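Local coordinates for protein putative dehydrogenase (Pseudarthrobacter phenanthrenivorans, PDB 6A3F) that oxidises levoglucosan to 3-dehydrolevoglucosan with NAD(+) as the electron acceptor, working as a homotetramer of the Gfo/Idh/MocA family, at residues N23-L28 with L55-V60; G172-F177 with F297-T302; T332-P337 with I348-I353. All coordinates share one frame; numbering follows the deposited sequence.

The three contacts follow one another along the chain, each closing before the next opens. Contact 1 joins two neighbouring parallel strands of the nucleotide-binding Rossmann domain. Contact 2 pairs strands 174-182 and 294-301 in the middle of the large mixed sheet of the substrate-binding domain, with its centre about 41 Å from that of contact 1, on the opposite side of the chain's centre. Contact 3 starts from strand 330-334, an outermost strand of the same mixed sheet within this chain, its centre about 24 Å from that of contact 2, and meets the loop entering helix 355-371. That helix packs on contact 1, so the segment after contact 3 returns the chain to the nucleotide-binding domain.

Contact 1 (N23-L28 with L55-V60); sequences NLNVGL and LPVRKV
The carboxamides of N23 and N25 are the flat groups here, and each sends its OD1 against carbon on the neighbouring strand. N23 OD1 lies 3.4 Å from L55 CB, with the two side chains side by side, and N25 OD1 is 3.4 Å from V57 CB. In N25 the torsion that sets CG anti to the carbonyl carbon (chi1 -69°) brings the amide between V57 and K59, whose bent aliphatic chain runs alongside with CB 3.7 Å from N25 CB. N23, N25, L55 and V57 share a sheet face with V60, while L24 and V26 point to the other face, toward helix 355-371.

Strands 23-28 and 55-60 are the first and last elements of a right-handed beta-alpha-beta crossover through helix 35-48, in the Rossmann domain that binds NADH. Parallel pairing runs in step from N23 with L55 to V26 with R58, then slips by one residue at a beta bulge, where R58 centres an inverse gamma turn. V26 O accepts K59 N at 3.0 Å and, through the bulge, V60 N at 3.2 Å, while V26 N binds V57 O at 2.8 Å. Beyond the bulge V60 O accepts L28 N, and G27 CA comes within 3.1 Å of the same oxygen.

The polar ends look past this pair: K59 NZ forms a salt bridge with E79, and N25 ND2 bonds to D93 O. Bonding between the strands is thus carried by the backbone, with the bulge spending one buried carbonyl on two donors, and the side chains add van der Waals contacts of oxygen or carbon on carbon.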
ATOM      1  N   ASN B  23      -6.900 -14.429  43.304  1.00 40.41           N
ATOM      2  CA  ASN B  23      -7.977 -14.706  42.374  1.00 41.01           C
ATOM      3  C   ASN B  23      -9.012 -13.571  42.436  1.00 42.35           C
ATOM      4  O   ASN B  23      -9.428 -13.185  43.517  1.00 42.85           O
ATOM      5  CB  ASN B  23      -8.622 -16.043  42.692  1.00 43.65           C
ATOM      6  CG  ASN B  23      -7.744 -17.221  42.351  1.00 47.38           C
ATOM      7  OD1 ASN B  23      -6.735 -17.096  41.671  1.00 47.69           O
ATOM      8  ND2 ASN B  23      -8.147 -18.392  42.807  1.00 55.86           N
ATOM      9  N   LEU B  24      -9.378 -12.990  41.291  1.00 37.00           N
ATOM     10  CA  LEU B  24     -10.433 -11.973  41.219  1.00 33.58           C
ATOM     11  C   LEU B  24     -11.579 -12.519  40.351  1.00 33.94           C
ATOM     12  O   LEU B  24     -11.394 -12.881  39.170  1.00 32.49           O
ATOM     13  CB  LEU B  24      -9.878 -10.660  40.662  1.00 32.99           C
ATOM     14  CG  LEU B  24      -8.979  -9.847  41.597  1.00 34.21           C
ATOM     15  CD1 LEU B  24      -8.286  -8.766  40.828  1.00 33.87           C
ATOM     16  CD2 LEU B  24      -9.749  -9.226  42.757  1.00 36.33           C
ATOM     17  N   ASN B  25     -12.758 -12.609  40.974  1.00 31.45           N
ATOM     18  CA  ASN B  25     -13.910 -13.240  40.389  1.00 31.94           C
ATOM     19  C   ASN B  25     -14.640 -12.185  39.552  1.00 32.06           C
ATOM     20  O   ASN B  25     -15.070 -11.148  40.052  1.00 30.45           O
ATOM     21  CB  ASN B  25     -14.819 -13.871  41.454  1.00 31.07           C
ATOM     22  CG  ASN B  25     -14.212 -15.082  42.130  1.00 29.36           C
ATOM     23  OD1 ASN B  25     -13.598 -15.925  41.490  1.00 32.34           O
ATOM     24  ND2 ASN B  25     -14.431 -15.214  43.426  1.00 35.50           N
ATOM     25  N   VAL B  26     -14.777 -12.499  38.272  1.00 29.58           N
ATOM     26  CA  VAL B  26     -15.433 -11.628  37.297  1.00 29.44           C
ATOM     27  C   VAL B  26     -16.857 -12.102  37.061  1.00 27.88           C
ATOM     28  O   VAL B  26     -17.077 -13.292  36.767  1.00 27.56           O
ATOM     29  CB  VAL B  26     -14.682 -11.616  35.946  1.00 29.31           C
ATOM     30  CG1 VAL B  26     -15.402 -10.766  34.914  1.00 28.29           C
ATOM     31  CG2 VAL B  26     -13.242 -11.172  36.122  1.00 29.63           C
ATOM     32  N   GLY B  27     -17.768 -11.136  37.118  1.00 28.36           N
ATOM     33  CA  GLY B  27     -19.098 -11.272  36.583  1.00 29.19           C
ATOM     34  C   GLY B  27     -19.258 -10.501  35.281  1.00 27.87           C
ATOM     35  O   GLY B  27     -19.123  -9.291  35.285  1.00 28.43           O
ATOM     36  N   LEU B  28     -19.503 -11.205  34.187  1.00 25.29           N
ATOM     37  CA  LEU B  28     -19.782 -10.602  32.870  1.00 26.18           C
ATOM     38  C   LEU B  28     -21.296 -10.504  32.678  1.00 27.63           C
ATOM     39  O   LEU B  28     -22.002 -11.488  32.802  1.00 28.14           O
ATOM     40  CB  LEU B  28     -19.142 -11.505  31.808  1.00 29.33           C
ATOM     41  CG  LEU B  28     -19.417 -11.179  30.344  1.00 30.21           C
ATOM     42  CD1 LEU B  28     -18.892  -9.804  29.999  1.00 29.39           C
ATOM     43  CD2 LEU B  28     -18.790 -12.207  29.426  1.00 31.28           C
ATOM     44  N   LEU B  55      -5.222 -13.170  39.085  1.00 38.17           N
ATOM     45  CA  LEU B  55      -5.739 -14.235  38.246  1.00 36.57           C
ATOM     46  C   LEU B  55      -7.236 -14.019  38.009  1.00 34.93           C
ATOM     47  O   LEU B  55      -8.024 -14.213  38.916  1.00 32.58           O
ATOM     48  CB  LEU B  55      -5.497 -15.592  38.918  1.00 40.08           C
ATOM     49  CG  LEU B  55      -4.202 -16.299  38.524  1.00 45.12           C
ATOM     50  CD1 LEU B  55      -4.060 -17.630  39.252  1.00 50.05           C
ATOM     51  CD2 LEU B  55      -4.140 -16.489  37.007  1.00 45.21           C
ATOM     52  N   PRO B  56      -7.619 -13.642  36.788  1.00 32.67           N
ATOM     53  CA  PRO B  56      -9.051 -13.452  36.543  1.00 30.68           C
ATOM     54  C   PRO B  56      -9.750 -14.818  36.597  1.00 30.73           C
ATOM     55  O   PRO B  56      -9.230 -15.809  36.084  1.00 32.79           O
ATOM     56  CB  PRO B  56      -9.145 -12.819  35.147  1.00 30.43           C
ATOM     57  CG  PRO B  56      -7.762 -12.265  34.896  1.00 30.76           C
ATOM     58  CD  PRO B  56      -6.830 -13.205  35.625  1.00 31.89           C
ATOM     59  N   VAL B  57     -10.910 -14.869  37.237  1.00 31.00           N
ATOM     60  CA  VAL B  57     -11.711 -16.069  37.238  1.00 28.66           C
ATOM     61  C   VAL B  57     -13.060 -15.717  36.601  1.00 29.47           C
ATOM     62  O   VAL B  57     -13.699 -14.731  36.980  1.00 30.81           O
ATOM     63  CB  VAL B  57     -11.908 -16.648  38.660  1.00 29.48           C
ATOM     64  CG1 VAL B  57     -12.906 -17.802  38.639  1.00 30.29           C
ATOM     65  CG2 VAL B  57     -10.611 -17.101  39.316  1.00 31.01           C
ATOM     66  N   ARG B  58     -13.466 -16.519  35.637  1.00 29.77           N
ATOM     67  CA  ARG B  58     -14.704 -16.330  34.952  1.00 29.52           C
ATOM     68  C   ARG B  58     -15.793 -16.937  35.843  1.00 31.71           C
ATOM     69  O   ARG B  58     -16.146 -18.082  35.662  1.00 31.44           O
ATOM     70  CB  ARG B  58     -14.670 -16.988  33.567  1.00 27.60           C
ATOM     71  CG  ARG B  58     -13.629 -16.390  32.624  1.00 27.12           C
ATOM     72  CD  ARG B  58     -13.358 -17.193  31.360  1.00 27.55           C
ATOM     73  NE  ARG B  58     -12.356 -18.226  31.611  1.00 27.06           N
ATOM     74  CZ  ARG B  58     -12.195 -19.346  30.924  1.00 27.61           C
ATOM     75  NH1 ARG B  58     -12.998 -19.668  29.924  1.00 28.83           N
ATOM     76  NH2 ARG B  58     -11.251 -20.189  31.301  1.00 30.57           N
ATOM     77  N   LYS B  59     -16.278 -16.151  36.801  1.00 31.72           N
ATOM     78  CA  LYS B  59     -17.043 -16.714  37.909  1.00 32.42           C
ATOM     79  C   LYS B  59     -18.506 -16.870  37.499  1.00 31.05           C
ATOM     80  O   LYS B  59     -19.096 -17.964  37.657  1.00 31.77           O
ATOM     81  CB  LYS B  59     -16.904 -15.849  39.164  1.00 35.00           C
ATOM     82  CG  LYS B  59     -17.503 -16.478  40.422  1.00 31.84           C
ATOM     83  CD  LYS B  59     -16.925 -17.845  40.743  1.00 33.24           C
ATOM     84  CE  LYS B  59     -17.172 -18.227  42.185  1.00 40.50           C
ATOM     85  NZ  LYS B  59     -16.307 -19.351  42.617  1.00 43.88           N
ATOM     86  N   VAL B  60     -19.089 -15.801  36.975  1.00 30.61           N
ATOM     87  CA  VAL B  60     -20.515 -15.808  36.656  1.00 31.44           C
ATOM     88  C   VAL B  60     -20.783 -14.938  35.426  1.00 29.25           C
ATOM     89  O   VAL B  60     -20.168 -13.912  35.276  1.00 27.68           O
ATOM     90  CB  VAL B  60     -21.328 -15.318  37.870  1.00 31.87           C
ATOM     91  CG1 VAL B  60     -21.074 -13.863  38.198  1.00 33.16           C
ATOM     92  CG2 VAL B  60     -22.805 -15.561  37.677  1.00 33.19           C
TER

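Contact 2 (G172-F177 with F297-T302); sequences GRILSF and FEIHGT
A classic beta bulge interrupts the antiparallel pairing of strands 174-182 and 294-301 in the mixed sheet of the substrate-binding domain. L175 and S176 both face H300: L175 N gives H300 O a bond of 2.9 Å, while S176 N reaches the same oxygen only weakly. H300 N returns a straight bond to S176 O, 2.9 Å long with 168° at the hydrogen. At the loop end T302 grips R173 twice, T302 N on R173 O and T302 OG1 accepting R173 N at 3.1 Å. The second bond depends on OG1 lying between the backbone N and the carbonyl carbon (chi1 56°), which turns CG2 to L175 CD2 at 3.8 Å.

On one sheet face E298 OE2 sits at the edge of the H300 ring, in its plane, 2.7 Å from H300 NE2, which meets the carboxylate on its anti side, tilted 27° out of the carboxylate plane. R291 of the third subunit forms a salt bridge with E298, and E267 of that subunit binds S176 OG. On the other side I174 CG2 and I299 CG2 are 3.9 Å apart, and the F177 ring leans obliquely, with CD2 3.7 Å from I299 CG1 and CE2 3.8 Å from F297 CB.

Helices 157-167 and 206-221 cover this apolar side, with F297 and I299 touching both; strand 279-285 lies beside 174-182, and 304-309 beside 294-301.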
ATOM      1  N   GLY B 172       7.888  16.606  17.474  1.00 20.49           N
ATOM      2  CA  GLY B 172       7.722  18.004  17.863  1.00 20.96           C
ATOM      3  C   GLY B 172       6.372  18.263  18.520  1.00 21.73           C
ATOM      4  O   GLY B 172       5.786  17.364  19.131  1.00 22.10           O
ATOM      5  N   ARG B 173       5.873  19.478  18.344  1.00 22.49           N
ATOM      6  CA  ARG B 173       4.593  19.827  18.896  1.00 23.68           C
ATOM      7  C   ARG B 173       3.498  19.468  17.894  1.00 21.49           C
ATOM      8  O   ARG B 173       3.647  19.670  16.700  1.00 21.38           O
ATOM      9  CB  ARG B 173       4.514  21.320  19.208  1.00 25.67           C
ATOM     10  CG  ARG B 173       5.434  21.770  20.343  1.00 27.93           C
ATOM     11  CD  ARG B 173       5.016  21.172  21.665  1.00 32.54           C
ATOM     12  NE  ARG B 173       5.748  21.720  22.803  1.00 36.16           N
ATOM     13  CZ  ARG B 173       5.407  22.804  23.499  1.00 38.89           C
ATOM     14  NH1 ARG B 173       4.304  23.470  23.220  1.00 31.24           N
ATOM     15  NH2 ARG B 173       6.166  23.174  24.523  1.00 35.79           N
ATOM     16  N   ILE B 174       2.372  19.023  18.410  1.00 22.36           N
ATOM     17  CA  ILE B 174       1.256  18.713  17.519  1.00 21.95           C
ATOM     18  C   ILE B 174       0.521  19.989  17.067  1.00 23.89           C
ATOM     19  O   ILE B 174       0.119  20.789  17.907  1.00 22.08           O
ATOM     20  CB  ILE B 174       0.317  17.718  18.207  1.00 21.08           C
ATOM     21  CG1 ILE B 174       1.034  16.385  18.452  1.00 23.38           C
ATOM     22  CG2 ILE B 174      -0.968  17.585  17.396  1.00 22.28           C
ATOM     23  CD1 ILE B 174       0.217  15.360  19.178  1.00 25.16           C
ATOM     24  N   LEU B 175       0.258  20.101  15.750  1.00 19.61           N
ATOM     25  CA  LEU B 175      -0.477  21.192  15.144  1.00 20.84           C
ATOM     26  C   LEU B 175      -1.893  20.746  14.751  1.00 21.82           C
ATOM     27  O   LEU B 175      -2.851  21.511  14.926  1.00 19.97           O
ATOM     28  CB  LEU B 175       0.262  21.670  13.910  1.00 20.06           C
ATOM     29  CG  LEU B 175       1.723  21.998  14.126  1.00 21.59           C
ATOM     30  CD1 LEU B 175       2.336  22.445  12.815  1.00 22.29           C
ATOM     31  CD2 LEU B 175       1.872  23.016  15.264  1.00 21.82           C
ATOM     32  N   SER B 176      -2.006  19.554  14.123  1.00 21.02           N
ATOM     33  CA  SER B 176      -3.218  19.193  13.430  1.00 21.92           C
ATOM     34  C   SER B 176      -3.435  17.674  13.553  1.00 20.34           C
ATOM     35  O   SER B 176      -2.498  16.866  13.515  1.00 17.63           O
ATOM     36  CB  SER B 176      -3.158  19.674  11.993  1.00 20.88           C
ATOM     37  OG  SER B 176      -4.442  19.759  11.393  1.00 23.34           O
ATOM     38  N   PHE B 177      -4.715  17.298  13.767  1.00 18.84           N
ATOM     39  CA  PHE B 177      -5.156  15.921  13.922  1.00 18.86           C
ATOM     40  C   PHE B 177      -6.349  15.671  12.997  1.00 19.63           C
ATOM     41  O   PHE B 177      -7.273  16.483  12.898  1.00 20.50           O
ATOM     42  CB  PHE B 177      -5.551  15.629  15.386  1.00 19.01           C
ATOM     43  CG  PHE B 177      -6.245  14.305  15.651  1.00 20.55           C
ATOM     44  CD1 PHE B 177      -7.605  14.152  15.435  1.00 20.98           C
ATOM     45  CD2 PHE B 177      -5.531  13.188  16.064  1.00 18.20           C
ATOM     46  CE1 PHE B 177      -8.220  12.925  15.637  1.00 21.65           C
ATOM     47  CE2 PHE B 177      -6.158  11.984  16.319  1.00 19.51           C
ATOM     48  CZ  PHE B 177      -7.504  11.843  16.086  1.00 20.77           C
ATOM     49  N   PHE B 297      -5.847   7.642  12.004  1.00 18.25           N
ATOM     50  CA  PHE B 297      -5.559   9.027  12.365  1.00 17.39           C
ATOM     51  C   PHE B 297      -4.312   9.442  11.611  1.00 17.50           C
ATOM     52  O   PHE B 297      -3.494   8.573  11.201  1.00 17.53           O
ATOM     53  CB  PHE B 297      -5.410   9.199  13.882  1.00 18.23           C
ATOM     54  CG  PHE B 297      -4.360   8.349  14.548  1.00 18.12           C
ATOM     55  CD1 PHE B 297      -3.007   8.694  14.483  1.00 19.46           C
ATOM     56  CD2 PHE B 297      -4.739   7.266  15.336  1.00 19.07           C
ATOM     57  CE1 PHE B 297      -2.059   7.920  15.140  1.00 19.69           C
ATOM     58  CE2 PHE B 297      -3.782   6.530  16.022  1.00 22.68           C
ATOM     59  CZ  PHE B 297      -2.449   6.852  15.905  1.00 20.12           C
ATOM     60  N   GLU B 298      -4.214  10.745  11.414  1.00 16.20           N
ATOM     61  CA  GLU B 298      -3.035  11.344  10.857  1.00 18.06           C
ATOM     62  C   GLU B 298      -2.747  12.572  11.705  1.00 19.51           C
ATOM     63  O   GLU B 298      -3.622  13.406  11.841  1.00 18.09           O
ATOM     64  CB  GLU B 298      -3.222  11.753   9.402  1.00 19.30           C
ATOM     65  CG  GLU B 298      -2.036  12.509   8.799  1.00 17.96           C
ATOM     66  CD  GLU B 298      -1.849  12.422   7.279  1.00 20.58           C
ATOM     67  OE1 GLU B 298      -2.515  11.569   6.619  1.00 17.70           O
ATOM     68  OE2 GLU B 298      -0.971  13.143   6.735  1.00 19.60           O
ATOM     69  N   ILE B 299      -1.557  12.605  12.258  1.00 18.32           N
ATOM     70  CA  ILE B 299      -1.133  13.692  13.112  1.00 20.21           C
ATOM     71  C   ILE B 299       0.034  14.426  12.471  1.00 16.90           C
ATOM     72  O   ILE B 299       1.026  13.793  12.078  1.00 17.72           O
ATOM     73  CB  ILE B 299      -0.778  13.204  14.515  1.00 20.14           C
ATOM     74  CG1 ILE B 299      -1.981  12.574  15.231  1.00 22.95           C
ATOM     75  CG2 ILE B 299      -0.185  14.365  15.302  1.00 23.46           C
ATOM     76  CD1 ILE B 299      -1.622  11.804  16.478  1.00 22.46           C
ATOM     77  N   HIS B 300      -0.072  15.761  12.374  1.00 19.61           N
ATOM     78  CA  HIS B 300       1.060  16.603  11.858  1.00 17.34           C
ATOM     79  C   HIS B 300       1.667  17.372  13.036  1.00 18.63           C
ATOM     80  O   HIS B 300       0.970  18.170  13.677  1.00 18.51           O
ATOM     81  CB  HIS B 300       0.624  17.534  10.750  1.00 17.94           C
ATOM     82  CG  HIS B 300      -0.063  16.847   9.614  1.00 19.68           C
ATOM     83  ND1 HIS B 300      -1.101  17.418   8.912  1.00 20.15           N
ATOM     84  CD2 HIS B 300       0.144  15.640   9.067  1.00 18.69           C
ATOM     85  CE1 HIS B 300      -1.494  16.566   7.963  1.00 19.30           C
ATOM     86  NE2 HIS B 300      -0.754  15.483   8.035  1.00 16.49           N
ATOM     87  N   GLY B 301       2.935  17.067  13.333  1.00 20.10           N
ATOM     88  CA  GLY B 301       3.691  17.809  14.322  1.00 20.84           C
ATOM     89  C   GLY B 301       4.716  18.720  13.660  1.00 21.40           C
ATOM     90  O   GLY B 301       4.965  18.608  12.456  1.00 19.77           O
ATOM     91  N   THR B 302       5.403  19.545  14.458  1.00 20.24           N
ATOM     92  CA  THR B 302       6.361  20.478  13.859  1.00 21.39           C
ATOM     93  C   THR B 302       7.578  19.725  13.311  1.00 21.29           C
ATOM     94  O   THR B 302       8.309  20.309  12.489  1.00 21.66           O
ATOM     95  CB  THR B 302       6.775  21.575  14.856  1.00 20.24           C
ATOM     96  OG1 THR B 302       7.272  20.879  15.989  1.00 18.57           O
ATOM     97  CG2 THR B 302       5.611  22.460  15.230  1.00 21.58           C
TER

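Contact 3 (T332-P337 with I348-I353)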
ATOM      1  N   THR B 332       7.200   2.528   7.614  1.00 19.45           N
ATOM      2  CA  THR B 332       6.208   1.573   8.057  1.00 18.42           C
ATOM      3  C   THR B 332       6.795   0.665   9.149  1.00 17.57           C
ATOM      4  O   THR B 332       7.622  -0.255   8.868  1.00 18.08           O
ATOM      5  CB  THR B 332       5.716   0.743   6.863  1.00 19.32           C
ATOM      6  OG1 THR B 332       5.099   1.631   5.948  1.00 17.78           O
ATOM      7  CG2 THR B 332       4.694  -0.283   7.270  1.00 19.93           C
ATOM      8  N   VAL B 333       6.430   0.936  10.386  1.00 16.83           N
ATOM      9  CA  VAL B 333       6.974   0.281  11.537  1.00 17.92           C
ATOM     10  C   VAL B 333       5.987  -0.790  11.996  1.00 17.02           C
ATOM     11  O   VAL B 333       4.811  -0.455  12.307  1.00 18.06           O
ATOM     12  CB  VAL B 333       7.267   1.278  12.686  1.00 19.50           C
ATOM     13  CG1 VAL B 333       7.825   0.542  13.909  1.00 19.96           C
ATOM     14  CG2 VAL B 333       8.186   2.383  12.240  1.00 20.11           C
ATOM     15  N   TYR B 334       6.454  -2.065  12.025  1.00 16.97           N
ATOM     16  CA  TYR B 334       5.695  -3.208  12.534  1.00 16.43           C
ATOM     17  C   TYR B 334       5.937  -3.389  14.044  1.00 19.15           C
ATOM     18  O   TYR B 334       7.088  -3.474  14.503  1.00 19.61           O
ATOM     19  CB  TYR B 334       6.010  -4.479  11.740  1.00 17.02           C
ATOM     20  CG  TYR B 334       5.331  -4.477  10.393  1.00 16.80           C
ATOM     21  CD1 TYR B 334       5.932  -3.898   9.292  1.00 17.66           C
ATOM     22  CD2 TYR B 334       4.056  -5.023  10.242  1.00 18.14           C
ATOM     23  CE1 TYR B 334       5.286  -3.846   8.067  1.00 18.00           C
ATOM     24  CE2 TYR B 334       3.389  -4.953   9.038  1.00 17.90           C
ATOM     25  CZ  TYR B 334       4.001  -4.380   7.943  1.00 20.07           C
ATOM     26  OH  TYR B 334       3.306  -4.321   6.762  1.00 20.28           O
ATOM     27  N   THR B 335       4.867  -3.494  14.816  1.00 17.51           N
ATOM     28  CA  THR B 335       5.004  -3.568  16.271  1.00 18.34           C
ATOM     29  C   THR B 335       5.416  -4.961  16.738  1.00 20.08           C
ATOM     30  O   THR B 335       4.997  -5.993  16.225  1.00 18.89           O
ATOM     31  CB  THR B 335       3.755  -3.100  17.032  1.00 18.00           C
ATOM     32  OG1 THR B 335       2.653  -3.971  16.805  1.00 18.22           O
ATOM     33  CG2 THR B 335       3.373  -1.700  16.633  1.00 17.49           C
ATOM     34  N   GLY B 336       6.305  -4.956  17.726  1.00 19.87           N
ATOM     35  CA  GLY B 336       6.835  -6.188  18.263  1.00 18.81           C
ATOM     36  C   GLY B 336       7.455  -5.985  19.638  1.00 19.48           C
ATOM     37  O   GLY B 336       7.065  -5.080  20.385  1.00 20.73           O
ATOM     38  N   PRO B 337       8.458  -6.804  19.956  1.00 21.16           N
ATOM     39  CA  PRO B 337       9.124  -6.740  21.285  1.00 20.06           C
ATOM     40  C   PRO B 337       9.682  -5.343  21.614  1.00 22.75           C
ATOM     41  O   PRO B 337       9.705  -4.959  22.809  1.00 22.92           O
ATOM     42  CB  PRO B 337      10.196  -7.837  21.157  1.00 19.36           C
ATOM     43  CG  PRO B 337       9.548  -8.882  20.257  1.00 20.14           C
ATOM     44  CD  PRO B 337       8.868  -8.015  19.223  1.00 19.91           C
ATOM     45  N   ILE B 348       8.248 -11.784  17.377  1.00 18.80           N
ATOM     46  CA  ILE B 348       8.701 -10.962  16.336  1.00 20.01           C
ATOM     47  C   ILE B 348       7.598 -10.010  15.892  1.00 19.31           C
ATOM     48  O   ILE B 348       6.409 -10.317  16.084  1.00 18.98           O
ATOM     49  CB  ILE B 348       9.197 -11.766  15.115  1.00 22.06           C
ATOM     50  CG1 ILE B 348       8.154 -12.769  14.643  1.00 21.54           C
ATOM     51  CG2 ILE B 348      10.545 -12.420  15.405  1.00 23.91           C
ATOM     52  CD1 ILE B 348       8.547 -13.398  13.326  1.00 23.24           C
ATOM     53  N   PRO B 349       7.986  -8.923  15.242  1.00 19.03           N
ATOM     54  CA  PRO B 349       6.970  -8.052  14.634  1.00 18.45           C
ATOM     55  C   PRO B 349       6.220  -8.829  13.543  1.00 18.49           C
ATOM     56  O   PRO B 349       6.794  -9.730  12.924  1.00 18.87           O
ATOM     57  CB  PRO B 349       7.734  -6.883  14.009  1.00 20.77           C
ATOM     58  CG  PRO B 349       9.049  -6.870  14.756  1.00 20.29           C
ATOM     59  CD  PRO B 349       9.315  -8.341  14.974  1.00 20.76           C
ATOM     60  N   ALA B 350       4.941  -8.478  13.328  1.00 18.59           N
ATOM     61  CA  ALA B 350       4.085  -9.086  12.317  1.00 19.13           C
ATOM     62  C   ALA B 350       3.803 -10.588  12.519  1.00 19.73           C
ATOM     63  O   ALA B 350       3.287 -11.222  11.576  1.00 19.02           O
ATOM     64  CB  ALA B 350       4.600  -8.798  10.926  1.00 19.91           C
ATOM     65  N   LEU B 351       3.984 -11.169  13.714  1.00 18.14           N
ATOM     66  CA  LEU B 351       3.423 -12.443  13.968  1.00 17.97           C
ATOM     67  C   LEU B 351       1.900 -12.352  13.951  1.00 20.81           C
ATOM     68  O   LEU B 351       1.238 -13.309  13.545  1.00 20.77           O
ATOM     69  CB  LEU B 351       3.910 -13.050  15.282  1.00 19.68           C
ATOM     70  CG  LEU B 351       3.916 -14.566  15.233  1.00 18.93           C
ATOM     71  CD1 LEU B 351       5.123 -15.049  14.438  1.00 21.16           C
ATOM     72  CD2 LEU B 351       3.797 -15.195  16.598  1.00 21.83           C
ATOM     73  N   GLY B 352       1.382 -11.201  14.354  1.00 21.55           N
ATOM     74  CA  GLY B 352      -0.005 -10.793  14.013  1.00 20.29           C
ATOM     75  C   GLY B 352      -0.785 -10.414  15.253  1.00 18.17           C
ATOM     76  O   GLY B 352      -0.983 -11.265  16.136  1.00 20.71           O
ATOM     77  N   ILE B 353      -1.151  -9.143  15.320  1.00 18.54           N
ATOM     78  CA  ILE B 353      -2.063  -8.578  16.327  1.00 18.88           C
ATOM     79  C   ILE B 353      -3.477  -8.578  15.712  1.00 18.93           C
ATOM     80  O   ILE B 353      -3.669  -8.058  14.644  1.00 21.51           O
ATOM     81  CB  ILE B 353      -1.623  -7.149  16.691  1.00 19.40           C
ATOM     82  CG1 ILE B 353      -0.200  -7.075  17.271  1.00 19.68           C
ATOM     83  CG2 ILE B 353      -2.645  -6.479  17.593  1.00 21.33           C
ATOM     84  CD1 ILE B 353      -0.005  -7.839  18.559  1.00 20.03           C
TER
HETATM   85  O   HOH W   1       2.879  -7.142  14.856  1.00 25.93           O
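The nearest CA atoms across the contact are those of G336 and P349, 4.1 Å apart, where the chain leaving strand 330-334 runs past a type II beta turn spanning I348 to L351. The turn puts A350 at positive phi (63°), and its own closing bond, L351 N to I348 O, is weak. It belongs to the loop that leads into helix 355-371, whose first residue, Y355, binds NADH.

P349 fills the centre of the contact. Its CB lies 3.5 Å from Y334 O and 3.7 Å from Y334 CB, so the pyrrolidine ring is pressed against the end of the strand. The CG of Y334 stands anti to its carbonyl carbon (chi1 -76°), which swings the ring toward the turn and brings CD2 to 3.9 Å from A350 CB, an oblique approach. P337 also touches this proline, its CD 4.3 Å from P349 CD, while I353 CG1 makes a looser contact with T335 OG1.

Both segments also take part in the tetramer. I348 and L351 pack on Q183 and Y153 of the second subunit, two residues that bind levoglucosan, which probably places the turn at the edge of that neighbour's substrate site. T332 pairs with a strand of the fourth subunit and carries the sheet across that interface.

No hydrogen bond joins the two segments directly. P349 CA makes a CA-H...O contact with T335 O, and a water bridges the two backbones, donating to T335 O at 2.8 Å and accepting from A350 N at 2.9 Å.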